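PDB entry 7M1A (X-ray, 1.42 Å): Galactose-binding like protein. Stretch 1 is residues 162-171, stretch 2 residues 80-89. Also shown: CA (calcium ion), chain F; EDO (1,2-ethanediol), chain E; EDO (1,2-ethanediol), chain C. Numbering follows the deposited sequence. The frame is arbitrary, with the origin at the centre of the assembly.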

# COMPACT_ATOMS: atom_id res chain seq x y z
N TRP A 162 19.81 -7.04 -12.74
CA TRP A 162 21.22 -7.46 -12.90
C TRP A 162 21.40 -8.97 -12.83
O TRP A 162 22.53 -9.43 -13.05
CB TRP A 162 22.09 -6.72 -11.86
CG TRP A 162 22.47 -5.34 -12.31
CD1 TRP A 162 21.87 -4.13 -12.00
CD2 TRP A 162 23.47 -5.07 -13.31
NE1 TRP A 162 22.48 -3.12 -12.72
CE2 TRP A 162 23.47 -3.68 -13.52
CE3 TRP A 162 24.36 -5.88 -14.05
CZ2 TRP A 162 24.34 -3.06 -14.43
CZ3 TRP A 162 25.23 -5.28 -14.96
CH2 TRP A 162 25.21 -3.88 -15.14
N SER A 163 20.35 -9.74 -12.46
CA SER A 163 20.36 -11.21 -12.52
C SER A 163 19.58 -11.68 -13.76
O SER A 163 19.32 -12.88 -13.88
CB SER A 163 19.76 -11.75 -11.21
OG SER A 163 20.63 -11.39 -10.14
N ASN A 164 19.32 -10.78 -14.71
CA ASN A 164 18.73 -11.18 -15.99
C ASN A 164 17.28 -11.70 -15.84
O ASN A 164 16.79 -12.49 -16.67
CB ASN A 164 19.59 -12.19 -16.77
CG ASN A 164 19.20 -12.23 -18.24
OD1 ASN A 164 18.83 -11.20 -18.81
ND2 ASN A 164 19.31 -13.39 -18.87
N ASN A 165 16.54 -11.14 -14.88
CA ASN A 165 15.12 -11.47 -14.81
C ASN A 165 14.29 -10.20 -14.54
O ASN A 165 14.76 -9.06 -14.64
CB ASN A 165 14.81 -12.67 -13.90
CG ASN A 165 15.12 -12.39 -12.42
OD1 ASN A 165 14.45 -11.60 -11.77
ND2 ASN A 165 16.13 -13.06 -11.85
N TYR A 166 12.99 -10.40 -14.24
CA TYR A 166 12.02 -9.31 -14.25
C TYR A 166 11.81 -8.72 -12.84
O TYR A 166 11.11 -7.71 -12.73
CB TYR A 166 10.66 -9.78 -14.78
CG TYR A 166 10.61 -10.10 -16.24
CD1 TYR A 166 11.15 -9.26 -17.21
CD2 TYR A 166 10.19 -11.36 -16.66
CE1 TYR A 166 11.10 -9.57 -18.58
CE2 TYR A 166 10.16 -11.69 -18.01
CZ TYR A 166 10.65 -10.81 -18.97
OH TYR A 166 10.59 -11.12 -20.31
N ASN A 167 12.38 -9.34 -11.77
CA ASN A 167 12.22 -8.83 -10.42
C ASN A 167 12.86 -7.46 -10.26
O ASN A 167 13.74 -7.08 -11.01
CB ASN A 167 12.69 -9.90 -9.42
CG ASN A 167 11.70 -11.03 -9.37
OD1 ASN A 167 10.57 -10.86 -8.87
ND2 ASN A 167 12.09 -12.21 -9.85
N ILE A 168 12.48 -6.77 -9.19
CA ILE A 168 13.15 -5.53 -8.88
C ILE A 168 13.25 -5.33 -7.36
O ILE A 168 12.31 -5.60 -6.60
CB ILE A 168 12.47 -4.30 -9.57
CG1 ILE A 168 13.22 -2.99 -9.34
CG2 ILE A 168 10.99 -4.20 -9.13
CD1 ILE A 168 12.72 -1.84 -10.17
N CYS A 169 14.39 -4.78 -6.89
CA CYS A 169 14.50 -4.27 -5.53
C CYS A 169 15.36 -2.98 -5.60
O CYS A 169 16.29 -2.89 -6.40
CB CYS A 169 15.14 -5.31 -4.60
SG CYS A 169 16.83 -5.84 -5.00
N PHE A 170 15.11 -2.04 -4.70
CA PHE A 170 15.89 -0.82 -4.60
C PHE A 170 15.50 -0.10 -3.31
O PHE A 170 14.51 -0.52 -2.65
CB PHE A 170 15.80 0.11 -5.82
CG PHE A 170 14.46 0.73 -6.03
CD1 PHE A 170 13.41 -0.03 -6.61
CD2 PHE A 170 14.21 2.05 -5.71
CE1 PHE A 170 12.16 0.54 -6.87
CE2 PHE A 170 12.94 2.62 -5.96
CZ PHE A 170 11.93 1.84 -6.51
N THR A 171 16.27 0.96 -2.92
CA THR A 171 16.08 1.58 -1.62
C THR A 171 15.35 2.93 -1.67
O THR A 171 14.70 3.27 -0.63
CB THR A 171 17.40 1.72 -0.84
OG1 THR A 171 17.13 2.29 0.45
CG2 THR A 171 18.42 2.63 -1.51
CA CA F . 14.40 4.53 1.27
C1 EDO E . 17.42 -11.84 -3.49
O1 EDO E . 17.39 -10.45 -3.30
C2 EDO E . 18.64 -12.46 -2.86
O2 EDO E . 18.70 -11.80 -1.65
C1 EDO C . 17.79 -8.34 1.07
O1 EDO C . 17.84 -7.00 0.67
C2 EDO C . 17.15 -8.91 -0.08
O2 EDO C . 17.94 -8.77 -1.23
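Stretch 2, residues 80-89: KHFYNDMSPR

What ties the two stretches together most firmly? Three hydrogen bonds do, and all end on backbone carbonyls of stretch 2. The hydroxyl OG of S163 donates to O of D85 at 2.7 Å, N of W162 donates to O of S87 at 2.9 Å, and N of C169 donates to O of M86 at 3.0 Å. A water adds a bridge, donating to OG of S87 and to O of C169, each at 2.8 Å.

How must stretch 2 fold to offer three successive carbonyls? It runs through two consecutive turns, type II from H81 to N84 and type II' from N84 to S87; D85, at phi/psi 60/-145, helps form the second. That turn is closed by N of S87 bonding to O of N84 at 3.2 Å, and OG of S87 reaches back to O of H81 at 2.7 Å. The CA atoms pair W162 with N84 (4.9 Å), S163 with D85 (5.7 Å), I168 with M86 (5.0 Å) and C169 with S87 (5.2 Å), so numbering rises together in both stretches while N164 to N167 fall between the paired residues, with N164 and Y166 pointing away and N167 pointing toward stretch 2.

What surrounds the indole of W162? Its two faces are covered by stretch 2. The guanidinium of R89 lies flat on one, planes at 9°, with NE 3.5 Å from CH2 of W162. Over the opposite face sits the backbone of Y83, whose C is 3.3 Å from CG of W162; the Y83 ring turns its edge toward the indole, CD1 lying 3.7 Å from CZ2 of W162.

Where does the packing continue? SG of C169 lies 3.8 Å from CB of M86, a selenomethionine, whose SE comes within 3.8 Å of ND2 of N165. Further along, CD1 of I168 meets CB of P88 at 3.8 Å.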

# COMPACT_ATOMS: atom_id res chain seq x y z
N LYS A 80 26.28 -6.61 -2.24
CA LYS A 80 25.33 -7.65 -2.64
C LYS A 80 24.40 -7.11 -3.74
O LYS A 80 24.03 -7.85 -4.65
CB LYS A 80 24.53 -8.12 -1.41
CG LYS A 80 23.47 -9.12 -1.79
CD LYS A 80 22.61 -9.58 -0.61
CE LYS A 80 21.85 -10.84 -0.97
NZ LYS A 80 20.93 -11.35 0.09
N HIS A 81 24.06 -5.82 -3.70
CA HIS A 81 23.06 -5.23 -4.58
C HIS A 81 23.65 -4.33 -5.67
O HIS A 81 22.96 -4.04 -6.62
CB HIS A 81 21.97 -4.52 -3.77
CG HIS A 81 21.21 -5.46 -2.91
ND1 HIS A 81 21.58 -5.65 -1.64
CD2 HIS A 81 20.04 -6.15 -3.10
CE1 HIS A 81 20.73 -6.49 -1.04
NE2 HIS A 81 19.76 -6.83 -1.91
N PHE A 82 24.89 -3.85 -5.56
CA PHE A 82 25.41 -2.96 -6.58
C PHE A 82 25.62 -3.75 -7.89
O PHE A 82 26.44 -4.69 -7.93
CB PHE A 82 26.75 -2.35 -6.15
CG PHE A 82 26.70 -1.33 -5.03
CD1 PHE A 82 25.59 -0.53 -4.85
CD2 PHE A 82 27.79 -1.14 -4.19
CE1 PHE A 82 25.58 0.48 -3.88
CE2 PHE A 82 27.78 -0.14 -3.21
CZ PHE A 82 26.65 0.65 -3.02
N TYR A 83 24.88 -3.40 -8.95
CA TYR A 83 24.98 -4.08 -10.23
C TYR A 83 24.88 -5.60 -10.04
O TYR A 83 25.64 -6.40 -10.66
CB TYR A 83 26.30 -3.73 -10.93
CG TYR A 83 26.65 -2.28 -10.82
CD1 TYR A 83 26.07 -1.31 -11.65
CD2 TYR A 83 27.54 -1.85 -9.84
CE1 TYR A 83 26.38 0.05 -11.52
CE2 TYR A 83 27.84 -0.49 -9.70
CZ TYR A 83 27.27 0.45 -10.52
OH TYR A 83 27.58 1.76 -10.44
N ASN A 84 23.94 -6.02 -9.16
CA ASN A 84 23.87 -7.43 -8.80
C ASN A 84 22.45 -7.66 -8.26
O ASN A 84 21.63 -6.75 -8.12
CB ASN A 84 24.96 -7.72 -7.74
CG ASN A 84 25.48 -9.15 -7.82
OD1 ASN A 84 24.75 -10.06 -8.21
ND2 ASN A 84 26.75 -9.35 -7.46
N ASP A 85 22.15 -8.90 -7.88
CA ASP A 85 20.93 -9.24 -7.17
C ASP A 85 19.73 -8.84 -8.07
O ASP A 85 19.83 -8.97 -9.30
CB ASP A 85 20.94 -8.66 -5.74
CG ASP A 85 19.98 -9.41 -4.81
OD1 ASP A 85 18.76 -9.07 -4.74
OD2 ASP A 85 20.43 -10.36 -4.19
N MSE A 86 18.63 -8.38 -7.47
CA MSE A 86 17.46 -8.02 -8.26
C MSE A 86 17.45 -6.50 -8.53
O MSE A 86 16.41 -5.91 -8.86
CB MSE A 86 16.14 -8.46 -7.63
CG MSE A 86 16.11 -9.91 -7.21
SE MSE A 86 16.55 -11.20 -8.62
CE MSE A 86 18.00 -12.14 -7.70
N SER A 87 18.60 -5.83 -8.37
CA SER A 87 18.67 -4.41 -8.64
C SER A 87 18.36 -4.15 -10.11
O SER A 87 18.76 -4.89 -11.03
CB SER A 87 20.05 -3.93 -8.33
OG SER A 87 20.33 -4.11 -6.94
N PRO A 88 17.63 -3.06 -10.43
CA PRO A 88 17.20 -2.86 -11.83
C PRO A 88 18.38 -2.49 -12.73
O PRO A 88 19.33 -1.78 -12.33
CB PRO A 88 16.18 -1.70 -11.68
CG PRO A 88 16.67 -0.94 -10.46
CD PRO A 88 17.16 -2.01 -9.50
N ARG A 89 18.32 -3.01 -13.97
CA ARG A 89 19.34 -2.66 -14.97
C ARG A 89 18.70 -1.89 -16.13
O ARG A 89 19.19 -0.83 -16.51
CB ARG A 89 20.07 -3.92 -15.47
CG ARG A 89 21.14 -3.60 -16.50
CD ARG A 89 21.94 -4.84 -16.85
NE ARG A 89 23.02 -4.51 -17.78
CZ ARG A 89 23.86 -5.42 -18.29
NH1 ARG A 89 23.67 -6.70 -17.99
NH2 ARG A 89 24.90 -5.03 -19.01
O HOH W 1 18.77 -2.68 -5.18
O HOH W 2 15.26 3.12 2.95